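Local coordinates for capsid protein (Infectious hypodermal and hematopoietic necrosis virus, PDB 3N7X) that builds the icosahedral shell of a shrimp-infecting brevidensovirus from sixty copies of a jelly-roll subunit, with calcium bound between neighbouring subunits, at residues Arg54-Asp59 and Ala287-His292; Tyr72-His77 and Gln262-Arg267; Val119-Val124 and Gly206-Tyr211. One frame throughout, in Å; residues are numbered along the deposited sequence.

Interaction 1 of 3, residues Arg54-Asp59 and Ala287-His292. With CA (calcium ion), chain B.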
loop_
_atom_site.group_PDB
_atom_site.type_symbol
_atom_site.label_atom_id
_atom_site.label_comp_id
_atom_site.label_asym_id
_atom_site.label_seq_id
_atom_site.Cartn_x
_atom_site.Cartn_y
_atom_site.Cartn_z
ATOM N N ARG A 54 -50.089 -35.408 -74.744
ATOM C CA ARG A 54 -50.454 -36.462 -75.689
ATOM C C ARG A 54 -50.413 -37.856 -75.078
ATOM O O ARG A 54 -49.855 -38.051 -73.994
ATOM C CB ARG A 54 -49.506 -36.414 -76.888
ATOM C CG ARG A 54 -49.595 -35.110 -77.635
ATOM C CD ARG A 54 -48.511 -34.917 -78.667
ATOM N NE ARG A 54 -48.742 -33.650 -79.356
ATOM C CZ ARG A 54 -47.840 -33.000 -80.088
ATOM N NH1 ARG A 54 -46.617 -33.492 -80.246
ATOM N NH2 ARG A 54 -48.164 -31.840 -80.646
ATOM N N TYR A 55 -51.022 -38.818 -75.771
ATOM C CA TYR A 55 -51.009 -40.210 -75.329
ATOM C C TYR A 55 -50.157 -40.973 -76.331
ATOM O O TYR A 55 -50.332 -40.811 -77.546
ATOM C CB TYR A 55 -52.395 -40.860 -75.361
ATOM C CG TYR A 55 -53.456 -40.291 -74.453
ATOM C CD1 TYR A 55 -53.200 -40.028 -73.109
ATOM C CD2 TYR A 55 -54.749 -40.080 -74.932
ATOM C CE1 TYR A 55 -54.212 -39.566 -72.264
ATOM C CE2 TYR A 55 -55.763 -39.625 -74.101
ATOM C CZ TYR A 55 -55.494 -39.369 -72.770
ATOM O OH TYR A 55 -56.512 -38.924 -71.958
ATOM N N PHE A 56 -49.244 -41.799 -75.830
ATOM C CA PHE A 56 -48.401 -42.616 -76.694
ATOM C C PHE A 56 -48.569 -44.077 -76.292
ATOM O O PHE A 56 -48.767 -44.384 -75.108
ATOM C CB PHE A 56 -46.920 -42.246 -76.553
ATOM C CG PHE A 56 -46.558 -40.895 -77.112
ATOM C CD1 PHE A 56 -47.353 -40.277 -78.072
ATOM C CD2 PHE A 56 -45.374 -40.268 -76.719
ATOM C CE1 PHE A 56 -46.974 -39.056 -78.634
ATOM C CE2 PHE A 56 -44.983 -39.048 -77.274
ATOM C CZ PHE A 56 -45.785 -38.440 -78.234
ATOM N N GLU A 57 -48.504 -44.972 -77.274
ATOM C CA GLU A 57 -48.612 -46.402 -77.009
ATOM C C GLU A 57 -47.397 -47.075 -77.631
ATOM O O GLU A 57 -46.884 -46.616 -78.650
ATOM C CB GLU A 57 -49.887 -46.994 -77.614
ATOM C CG GLU A 57 -51.186 -46.405 -77.095
ATOM C CD GLU A 57 -51.563 -45.115 -77.802
ATOM O OE1 GLU A 57 -51.397 -45.057 -79.041
ATOM O OE2 GLU A 57 -52.032 -44.167 -77.131
ATOM N N PHE A 58 -46.945 -48.164 -77.023
ATOM C CA PHE A 58 -45.777 -48.878 -77.522
ATOM C C PHE A 58 -45.911 -50.380 -77.341
ATOM O O PHE A 58 -46.580 -50.843 -76.416
ATOM C CB PHE A 58 -44.523 -48.462 -76.749
ATOM C CG PHE A 58 -44.211 -46.999 -76.813
ATOM C CD1 PHE A 58 -43.631 -46.445 -77.949
ATOM C CD2 PHE A 58 -44.471 -46.175 -75.718
ATOM C CE1 PHE A 58 -43.310 -45.093 -77.995
ATOM C CE2 PHE A 58 -44.155 -44.821 -75.754
ATOM C CZ PHE A 58 -43.573 -44.277 -76.895
ATOM N N ASP A 59 -45.261 -51.131 -78.224
ATOM C CA ASP A 59 -45.219 -52.582 -78.113
ATOM C C ASP A 59 -43.748 -52.934 -78.325
ATOM O O ASP A 59 -42.902 -52.044 -78.324
ATOM C CB ASP A 59 -46.115 -53.278 -79.147
ATOM C CG ASP A 59 -45.735 -52.957 -80.575
ATOM O OD1 ASP A 59 -44.585 -52.533 -80.827
ATOM O OD2 ASP A 59 -46.594 -53.149 -81.457
ATOM N N ALA A 287 -47.591 -37.905 -72.389
ATOM C CA ALA A 287 -46.387 -37.166 -72.723
ATOM C C ALA A 287 -46.686 -35.677 -72.772
ATOM O O ALA A 287 -47.493 -35.226 -73.585
ATOM C CB ALA A 287 -45.839 -37.642 -74.061
ATOM N N ASP A 288 -46.039 -34.920 -71.894
ATOM C CA ASP A 288 -46.241 -33.480 -71.848
ATOM C C ASP A 288 -45.084 -32.785 -72.559
ATOM O O ASP A 288 -43.914 -33.065 -72.287
ATOM C CB ASP A 288 -46.369 -33.015 -70.393
ATOM C CG ASP A 288 -47.567 -33.651 -69.676
ATOM O OD1 ASP A 288 -48.532 -34.066 -70.366
ATOM O OD2 ASP A 288 -47.551 -33.726 -68.424
ATOM N N PHE A 289 -45.429 -31.890 -73.483
ATOM C CA PHE A 289 -44.454 -31.161 -74.289
ATOM C C PHE A 289 -44.444 -29.675 -74.014
ATOM O O PHE A 289 -45.471 -29.091 -73.668
ATOM C CB PHE A 289 -44.765 -31.322 -75.778
ATOM C CG PHE A 289 -44.569 -32.710 -76.302
ATOM C CD1 PHE A 289 -43.480 -33.009 -77.117
ATOM C CD2 PHE A 289 -45.489 -33.716 -76.013
ATOM C CE1 PHE A 289 -43.309 -34.294 -77.641
ATOM C CE2 PHE A 289 -45.329 -35.002 -76.529
ATOM C CZ PHE A 289 -44.236 -35.292 -77.346
ATOM N N PHE A 290 -43.283 -29.057 -74.207
ATOM C CA PHE A 290 -43.159 -27.619 -74.034
ATOM C C PHE A 290 -41.998 -27.100 -74.878
ATOM O O PHE A 290 -41.018 -27.813 -75.121
ATOM C CB PHE A 290 -42.910 -27.251 -72.566
ATOM C CG PHE A 290 -41.502 -27.497 -72.116
ATOM C CD1 PHE A 290 -41.105 -28.763 -71.680
ATOM C CD2 PHE A 290 -40.548 -26.484 -72.200
ATOM C CE1 PHE A 290 -39.776 -29.019 -71.337
ATOM C CE2 PHE A 290 -39.215 -26.728 -71.860
ATOM C CZ PHE A 290 -38.829 -28.001 -71.429
ATOM N N LEU A 291 -42.122 -25.856 -75.325
ATOM C CA LEU A 291 -41.081 -25.212 -76.105
ATOM C C LEU A 291 -41.145 -23.712 -75.857
ATOM O O LEU A 291 -42.226 -23.115 -75.860
ATOM C CB LEU A 291 -41.251 -25.509 -77.594
ATOM C CG LEU A 291 -40.206 -24.833 -78.494
ATOM C CD1 LEU A 291 -39.953 -25.683 -79.728
ATOM C CD2 LEU A 291 -40.677 -23.431 -78.879
ATOM N N HIS A 292 -39.980 -23.116 -75.617
ATOM C CA HIS A 292 -39.880 -21.684 -75.372
ATOM C C HIS A 292 -39.327 -21.021 -76.622
ATOM O O HIS A 292 -38.171 -21.230 -76.997
ATOM C CB HIS A 292 -38.970 -21.396 -74.172
ATOM C CG HIS A 292 -39.490 -21.945 -72.879
ATOM N ND1 HIS A 292 -40.747 -21.643 -72.391
ATOM C CD2 HIS A 292 -38.931 -22.790 -71.978
ATOM C CE1 HIS A 292 -40.939 -22.277 -71.247
ATOM N NE2 HIS A 292 -39.854 -22.980 -70.974
HETATM CA CA CA B . -51.548 -40.470 -79.607
HETATM O O HOH W 1 -52.994 -42.181 -78.708
HETATM O O HOH W 2 -50.655 -42.631 -80.056
HETATM O O HOH W 3 -50.878 -38.152 -79.642
#

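Interaction 2 of 3, residues Tyr72-His77 and Gln262-Arg267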
loop_
_atom_site.group_PDB
_atom_site.type_symbol
_atom_site.label_atom_id
_atom_site.label_comp_id
_atom_site.label_asym_id
_atom_site.label_seq_id
_atom_site.Cartn_x
_atom_site.Cartn_y
_atom_site.Cartn_z
ATOM N N TYR A 72 -39.062 -47.359 -81.804
ATOM C CA TYR A 72 -39.865 -46.165 -81.988
ATOM C C TYR A 72 -38.921 -45.007 -81.757
ATOM O O TYR A 72 -38.047 -45.076 -80.893
ATOM C CB TYR A 72 -40.997 -46.084 -80.970
ATOM C CG TYR A 72 -42.060 -47.133 -81.136
ATOM C CD1 TYR A 72 -41.937 -48.382 -80.529
ATOM C CD2 TYR A 72 -43.204 -46.876 -81.893
ATOM C CE1 TYR A 72 -42.930 -49.349 -80.669
ATOM C CE2 TYR A 72 -44.201 -47.832 -82.039
ATOM C CZ TYR A 72 -44.061 -49.066 -81.426
ATOM O OH TYR A 72 -45.050 -50.016 -81.570
ATOM N N CYS A 73 -39.088 -43.944 -82.529
ATOM C CA CYS A 73 -38.236 -42.780 -82.379
ATOM C C CYS A 73 -39.056 -41.562 -81.978
ATOM O O CYS A 73 -40.165 -41.365 -82.471
ATOM C CB CYS A 73 -37.499 -42.497 -83.691
ATOM S SG CYS A 73 -36.547 -40.953 -83.696
ATOM N N LEU A 74 -38.518 -40.761 -81.065
ATOM C CA LEU A 74 -39.187 -39.538 -80.640
ATOM C C LEU A 74 -38.219 -38.394 -80.912
ATOM O O LEU A 74 -37.310 -38.132 -80.124
ATOM C CB LEU A 74 -39.544 -39.585 -79.152
ATOM C CG LEU A 74 -40.150 -38.284 -78.601
ATOM C CD1 LEU A 74 -41.306 -37.819 -79.473
ATOM C CD2 LEU A 74 -40.623 -38.508 -77.178
ATOM N N PRO A 75 -38.395 -37.706 -82.047
ATOM C CA PRO A 75 -37.536 -36.586 -82.443
ATOM C C PRO A 75 -37.874 -35.275 -81.734
ATOM O O PRO A 75 -38.548 -34.412 -82.296
ATOM C CB PRO A 75 -37.762 -36.513 -83.946
ATOM C CG PRO A 75 -39.219 -36.830 -84.055
ATOM C CD PRO A 75 -39.404 -37.989 -83.084
ATOM N N LEU A 76 -37.390 -35.131 -80.505
ATOM C CA LEU A 76 -37.639 -33.934 -79.708
ATOM C C LEU A 76 -37.111 -32.665 -80.337
ATOM O O LEU A 76 -37.530 -31.574 -79.967
ATOM C CB LEU A 76 -37.002 -34.061 -78.333
ATOM C CG LEU A 76 -37.456 -35.243 -77.497
ATOM C CD1 LEU A 76 -36.857 -35.128 -76.116
ATOM C CD2 LEU A 76 -38.971 -35.251 -77.427
ATOM N N HIS A 77 -36.178 -32.804 -81.271
ATOM C CA HIS A 77 -35.590 -31.645 -81.927
ATOM C C HIS A 77 -36.450 -31.080 -83.058
ATOM O O HIS A 77 -36.126 -30.029 -83.616
ATOM C CB HIS A 77 -34.202 -31.999 -82.466
ATOM C CG HIS A 77 -34.191 -33.219 -83.332
ATOM N ND1 HIS A 77 -33.557 -33.257 -84.557
ATOM C CD2 HIS A 77 -34.737 -34.445 -83.153
ATOM C CE1 HIS A 77 -33.716 -34.452 -85.096
ATOM N NE2 HIS A 77 -34.429 -35.192 -84.264
ATOM N N GLN A 262 -28.718 -36.273 -78.401
ATOM C CA GLN A 262 -29.314 -37.510 -78.894
ATOM C C GLN A 262 -30.826 -37.583 -78.729
ATOM O O GLN A 262 -31.361 -37.198 -77.684
ATOM C CB GLN A 262 -28.694 -38.703 -78.160
ATOM C CG GLN A 262 -27.194 -38.786 -78.294
ATOM C CD GLN A 262 -26.774 -39.044 -79.716
ATOM O OE1 GLN A 262 -25.713 -38.600 -80.148
ATOM N NE2 GLN A 262 -27.601 -39.773 -80.455
ATOM N N GLN A 263 -31.515 -38.072 -79.759
ATOM C CA GLN A 263 -32.960 -38.247 -79.672
ATOM C C GLN A 263 -33.114 -39.642 -79.079
ATOM O O GLN A 263 -32.142 -40.397 -79.013
ATOM C CB GLN A 263 -33.641 -38.163 -81.052
ATOM C CG GLN A 263 -33.120 -39.125 -82.113
ATOM C CD GLN A 263 -32.034 -38.511 -82.987
ATOM O OE1 GLN A 263 -30.928 -38.228 -82.524
ATOM N NE2 GLN A 263 -32.352 -38.301 -84.259
ATOM N N ILE A 264 -34.313 -39.999 -78.642
ATOM C CA ILE A 264 -34.486 -41.310 -78.037
ATOM C C ILE A 264 -35.192 -42.338 -78.907
ATOM O O ILE A 264 -35.938 -41.996 -79.821
ATOM C CB ILE A 264 -35.230 -41.193 -76.695
ATOM C CG1 ILE A 264 -36.599 -40.557 -76.913
ATOM C CG2 ILE A 264 -34.418 -40.348 -75.729
ATOM C CD1 ILE A 264 -37.394 -40.416 -75.640
ATOM N N PHE A 265 -34.928 -43.604 -78.604
ATOM C CA PHE A 265 -35.514 -44.735 -79.309
ATOM C C PHE A 265 -36.110 -45.644 -78.244
ATOM O O PHE A 265 -35.543 -45.779 -77.160
ATOM C CB PHE A 265 -34.431 -45.458 -80.103
ATOM C CG PHE A 265 -33.846 -44.623 -81.205
ATOM C CD1 PHE A 265 -34.509 -44.490 -82.420
ATOM C CD2 PHE A 265 -32.653 -43.933 -81.014
ATOM C CE1 PHE A 265 -33.992 -43.678 -83.434
ATOM C CE2 PHE A 265 -32.129 -43.120 -82.016
ATOM C CZ PHE A 265 -32.801 -42.994 -83.229
ATOM N N MET A 266 -37.250 -46.263 -78.539
ATOM C CA MET A 266 -37.905 -47.111 -77.546
ATOM C C MET A 266 -38.559 -48.357 -78.100
ATOM O O MET A 266 -38.693 -48.525 -79.309
ATOM C CB MET A 266 -38.991 -46.320 -76.820
ATOM C CG MET A 266 -38.545 -44.996 -76.265
ATOM S SD MET A 266 -39.836 -43.762 -76.499
ATOM C CE MET A 266 -39.717 -43.548 -78.279
ATOM N N ARG A 267 -38.981 -49.212 -77.174
ATOM C CA ARG A 267 -39.688 -50.450 -77.469
ATOM C C ARG A 267 -40.035 -51.091 -76.139
ATOM O O ARG A 267 -39.240 -51.052 -75.199
ATOM C CB ARG A 267 -38.827 -51.420 -78.289
ATOM C CG ARG A 267 -37.804 -52.205 -77.487
ATOM C CD ARG A 267 -37.142 -53.270 -78.345
ATOM N NE ARG A 267 -36.149 -54.033 -77.596
ATOM C CZ ARG A 267 -35.438 -55.037 -78.098
ATOM N NH1 ARG A 267 -35.604 -55.407 -79.361
ATOM N NH2 ARG A 267 -34.559 -55.672 -77.336
HETATM O O HOH W 4 -35.041 -38.120 -85.797
#

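Interaction 3 of 3, residues Val119-Val124 and Gly206-Tyr211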
loop_
_atom_site.group_PDB
_atom_site.type_symbol
_atom_site.label_atom_id
_atom_site.label_comp_id
_atom_site.label_asym_id
_atom_site.label_seq_id
_atom_site.Cartn_x
_atom_site.Cartn_y
_atom_site.Cartn_z
ATOM N N VAL A 119 -41.863 -34.922 -71.078
ATOM C CA VAL A 119 -41.843 -35.684 -69.852
ATOM C C VAL A 119 -42.889 -36.760 -70.057
ATOM O O VAL A 119 -44.058 -36.453 -70.278
ATOM C CB VAL A 119 -42.252 -34.851 -68.622
ATOM C CG1 VAL A 119 -42.173 -35.717 -67.375
ATOM C CG2 VAL A 119 -41.346 -33.657 -68.478
ATOM N N MET A 120 -42.470 -38.016 -70.021
ATOM C CA MET A 120 -43.420 -39.104 -70.169
ATOM C C MET A 120 -43.663 -39.638 -68.771
ATOM O O MET A 120 -42.722 -39.781 -67.986
ATOM C CB MET A 120 -42.856 -40.204 -71.062
ATOM C CG MET A 120 -42.611 -39.761 -72.495
ATOM S SD MET A 120 -42.162 -41.140 -73.577
ATOM C CE MET A 120 -40.505 -41.557 -72.971
ATOM N N HIS A 121 -44.923 -39.914 -68.453
ATOM C CA HIS A 121 -45.259 -40.421 -67.135
ATOM C C HIS A 121 -46.557 -41.210 -67.161
ATOM O O HIS A 121 -47.151 -41.415 -68.218
ATOM C CB HIS A 121 -45.396 -39.258 -66.141
ATOM C CG HIS A 121 -46.501 -38.297 -66.470
ATOM N ND1 HIS A 121 -46.328 -37.214 -67.307
ATOM C CD2 HIS A 121 -47.797 -38.258 -66.072
ATOM C CE1 HIS A 121 -47.467 -36.548 -67.409
ATOM N NE2 HIS A 121 -48.374 -37.162 -66.669
ATOM N N SER A 122 -46.977 -41.662 -65.982
ATOM C CA SER A 122 -48.224 -42.393 -65.825
ATOM C C SER A 122 -48.375 -43.606 -66.735
ATOM O O SER A 122 -49.444 -43.832 -67.304
ATOM C CB SER A 122 -49.394 -41.441 -66.060
ATOM O OG SER A 122 -49.343 -40.360 -65.153
ATOM N N MET A 123 -47.317 -44.395 -66.867
ATOM C CA MET A 123 -47.385 -45.571 -67.716
ATOM C C MET A 123 -48.443 -46.576 -67.271
ATOM O O MET A 123 -48.627 -46.817 -66.077
ATOM C CB MET A 123 -46.041 -46.285 -67.752
ATOM C CG MET A 123 -46.099 -47.586 -68.521
ATOM S SD MET A 123 -44.549 -48.469 -68.473
ATOM C CE MET A 123 -43.520 -47.360 -69.463
ATOM N N VAL A 124 -49.133 -47.158 -68.249
ATOM C CA VAL A 124 -50.147 -48.171 -67.994
ATOM C C VAL A 124 -49.796 -49.385 -68.850
ATOM O O VAL A 124 -49.995 -49.376 -70.063
ATOM C CB VAL A 124 -51.551 -47.680 -68.381
ATOM C CG1 VAL A 124 -52.567 -48.794 -68.171
ATOM C CG2 VAL A 124 -51.922 -46.464 -67.551
ATOM N N GLY A 206 -45.176 -45.372 -62.415
ATOM C CA GLY A 206 -44.663 -44.458 -61.411
ATOM C C GLY A 206 -43.481 -43.607 -61.845
ATOM O O GLY A 206 -43.200 -42.580 -61.232
ATOM N N ASP A 207 -42.781 -44.020 -62.896
ATOM C CA ASP A 207 -41.631 -43.255 -63.364
ATOM C C ASP A 207 -42.030 -42.014 -64.137
ATOM O O ASP A 207 -43.141 -41.913 -64.652
ATOM C CB ASP A 207 -40.740 -44.092 -64.289
ATOM C CG ASP A 207 -39.972 -45.173 -63.560
ATOM O OD1 ASP A 207 -39.934 -45.151 -62.308
ATOM O OD2 ASP A 207 -39.393 -46.044 -64.252
ATOM N N ARG A 208 -41.097 -41.072 -64.198
ATOM C CA ARG A 208 -41.256 -39.843 -64.964
ATOM C C ARG A 208 -39.957 -39.785 -65.756
ATOM O O ARG A 208 -38.877 -39.884 -65.178
ATOM C CB ARG A 208 -41.365 -38.611 -64.065
ATOM C CG ARG A 208 -42.672 -38.488 -63.313
ATOM C CD ARG A 208 -42.741 -37.171 -62.558
ATOM N NE ARG A 208 -42.884 -36.027 -63.454
ATOM C CZ ARG A 208 -44.040 -35.624 -63.981
ATOM N NH1 ARG A 208 -45.171 -36.272 -63.707
ATOM N NH2 ARG A 208 -44.067 -34.561 -64.773
ATOM N N LYS A 209 -40.058 -39.664 -67.074
ATOM C CA LYS A 209 -38.870 -39.604 -67.916
ATOM C C LYS A 209 -38.871 -38.290 -68.664
ATOM O O LYS A 209 -39.709 -38.053 -69.537
ATOM C CB LYS A 209 -38.855 -40.774 -68.899
ATOM C CG LYS A 209 -38.788 -42.137 -68.223
ATOM C CD LYS A 209 -37.520 -42.283 -67.391
ATOM C CE LYS A 209 -37.411 -43.683 -66.802
ATOM N NZ LYS A 209 -36.159 -43.884 -66.016
ATOM N N ALA A 210 -37.925 -37.431 -68.311
ATOM C CA ALA A 210 -37.833 -36.121 -68.930
ATOM C C ALA A 210 -36.620 -35.980 -69.830
ATOM O O ALA A 210 -35.507 -36.354 -69.459
ATOM C CB ALA A 210 -37.808 -35.051 -67.856
ATOM N N TYR A 211 -36.852 -35.437 -71.019
ATOM C CA TYR A 211 -35.788 -35.222 -71.986
ATOM C C TYR A 211 -35.975 -33.818 -72.514
ATOM O O TYR A 211 -37.087 -33.424 -72.871
ATOM C CB TYR A 211 -35.895 -36.243 -73.116
ATOM C CG TYR A 211 -35.861 -37.666 -72.607
ATOM C CD1 TYR A 211 -34.659 -38.257 -72.202
ATOM C CD2 TYR A 211 -37.041 -38.397 -72.452
ATOM C CE1 TYR A 211 -34.638 -39.541 -71.648
ATOM C CE2 TYR A 211 -37.030 -39.679 -71.899
ATOM C CZ TYR A 211 -35.828 -40.243 -71.499
ATOM O OH TYR A 211 -35.827 -41.499 -70.934
HETATM O O HOH W 5 -45.609 -41.350 -63.451
HETATM O O HOH W 6 -44.666 -44.162 -65.478
HETATM O O HOH W 7 -47.960 -45.201 -63.631
#

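Interaction 1 of 3, residues Arg54-Asp59 and Ala287-His292
R54 and A287 form an antiparallel hydrogen-bonded pair in the sheet of the capsid jelly roll that holds strands 45-59 and 281-296, the BI pair of the barrel. R54 N donates to A287 O at 2.8 Å, and A287 N returns a bond to R54 O, also 2.8 Å. Beyond this pair the same two strands stay joined, F56 bonding through its backbone to V285 and F289 to T52. R54, F56, A287 and F289 lie on one face, where their side chains meet. R54 CG stands anti to the carbonyl carbon (chi1 -62°), and the chain then runs extended to NE, crossing the F289 side chain. R54 CD rests 3.8 Å from F289 CE2, while NH1 of R54 sits 4.1 Å above the plane of the F289 ring, over its centre. The guanidinium is tilted 46° to that ring, making a cation-pi contact and not a flat stack; R54 NH2 is hydrogen-bonded to L81 O. F56 comes to the same ring from its edge. F56 CZ and F289 CZ meet tip to tip at 3.6 Å, rim against rim with the planes 79° apart, and F56 CE2 touches A287 CB at 3.6 Å. Between R54 and F56, the carbonyl of Y55 turns to a calcium ion, Y55 O lying 2.4 Å from the metal. Q176 O, E191 OE2 of a neighbouring subunit and three waters complete six ligands, and E57 receives a hydrogen bond from two of those waters, one on each carboxylate oxygen. R54 and F56 thus pack on F289 and A287 within the subunit, while the intervening Y55 carbonyl serves a calcium that, with E191 supplied by a neighbour, probably links the two subunits.

Interaction 2 of 3, residues Tyr72-His77 and Gln262-Arg267
Y72 and M266 form an antiparallel hydrogen-bonded pair between strands 70-74 and 264-268, central neighbours in the second sheet of the capsid jelly roll. Y72 N donates to M266 O and M266 N to Y72 O, each at 2.8 Å; two residues on, L74 N reaches I264 O at 3.1 Å. M266 O lies at the edge of the Y72 ring, in its plane, and the Y72 hydroxyl is hydrogen-bonded to D59. The M266 chain bends at chi2 and chi3, which brings CE back against Y72 CB at 3.9 Å and near L74 CB. On that same face L74 and I264 lie side by side, L74 CB 3.8 Å from I264 CG1. In jelly-roll terms this is the C-H pair of the CHEF sheet; I264 on this face packs on Y211 and M120 of the opposing BIDG sheet, and M266 on M120. The other face carries the non-hydrogen-bonded pair C73 and F265. C73 SG, anti to the backbone N (chi1 173°), approaches the F265 ring obliquely, 4.5 Å from its centroid and 43° off the normal. Past the strand P75 is the centre of an inverse gamma turn, and H77 comes back toward Q263. There Q263 NE2 donates to a water 3.1 Å away, which lies in the plane of the H77 ring at its edge and is held weakly by NE2 of H77; Q263 NE2 also bonds Y324 O.

Interaction 3 of 3, residues Val119-Val124 and Gly206-Tyr211
V119 with A210 and M120 with K209 pair strand 111-131 with strand 208-214, the D-G pair of the BIDG sheet in the capsid jelly roll. Ahead of the paired residues, at G206, a water accepts from G206 N and donates to M123 O. D207 follows, its carbonyl O taking a hydrogen bond of 2.8 Å from each of two waters; these accept from S122 N and M123 N and thus bridge the segments at S122, whose phi and psi are both positive. R208 is bent at chi3 (70°), which turns NE; its guanidinium lies flat over the H121 ring, planes 24° apart. R208 NH1 stands 3.7 Å above the H121 ring, offset toward the rim, and R208 NH2 lies 3.4 Å from V119 CG1; NH1 also bonds R36 O and P34 O of a neighbouring subunit. K209 N bonds M120 O and M120 N bonds K209 O, both 2.8 Å, while K209 NZ leads off to a salt bridge with E201. A210 sets CB 3.9 Å from V119 CG2. Y211, hydrogen-bonded through OH to E201, receives M120 at its ring edge, where M120 CE lies 4.1 Å from Y211 CE2.

How the interactions relate
Interactions 1 and 3 share one sheet, strands 281-296 and 111-131 being neighbours in it, and the backbone of D288 bonds V119 between them; interaction 2 lies in the facing sheet. Interactions 1 and 2 are buried, but 1 offers the Y55 carbonyl to a calcium ion shared with a neighbouring subunit, while 2 joins backbone bonds to apolar packing, with the I264 and M266 face turned to the other sheet. Interaction 3 is partly exposed, and waters and an arginine-histidine stack are added to apolar contacts. The layers join through F58 on Y72 and M266, and through Y211 against L76 and I264. Along the chain, interaction 3 is nested within the loop closed by 2, and 2 within that closed by 1.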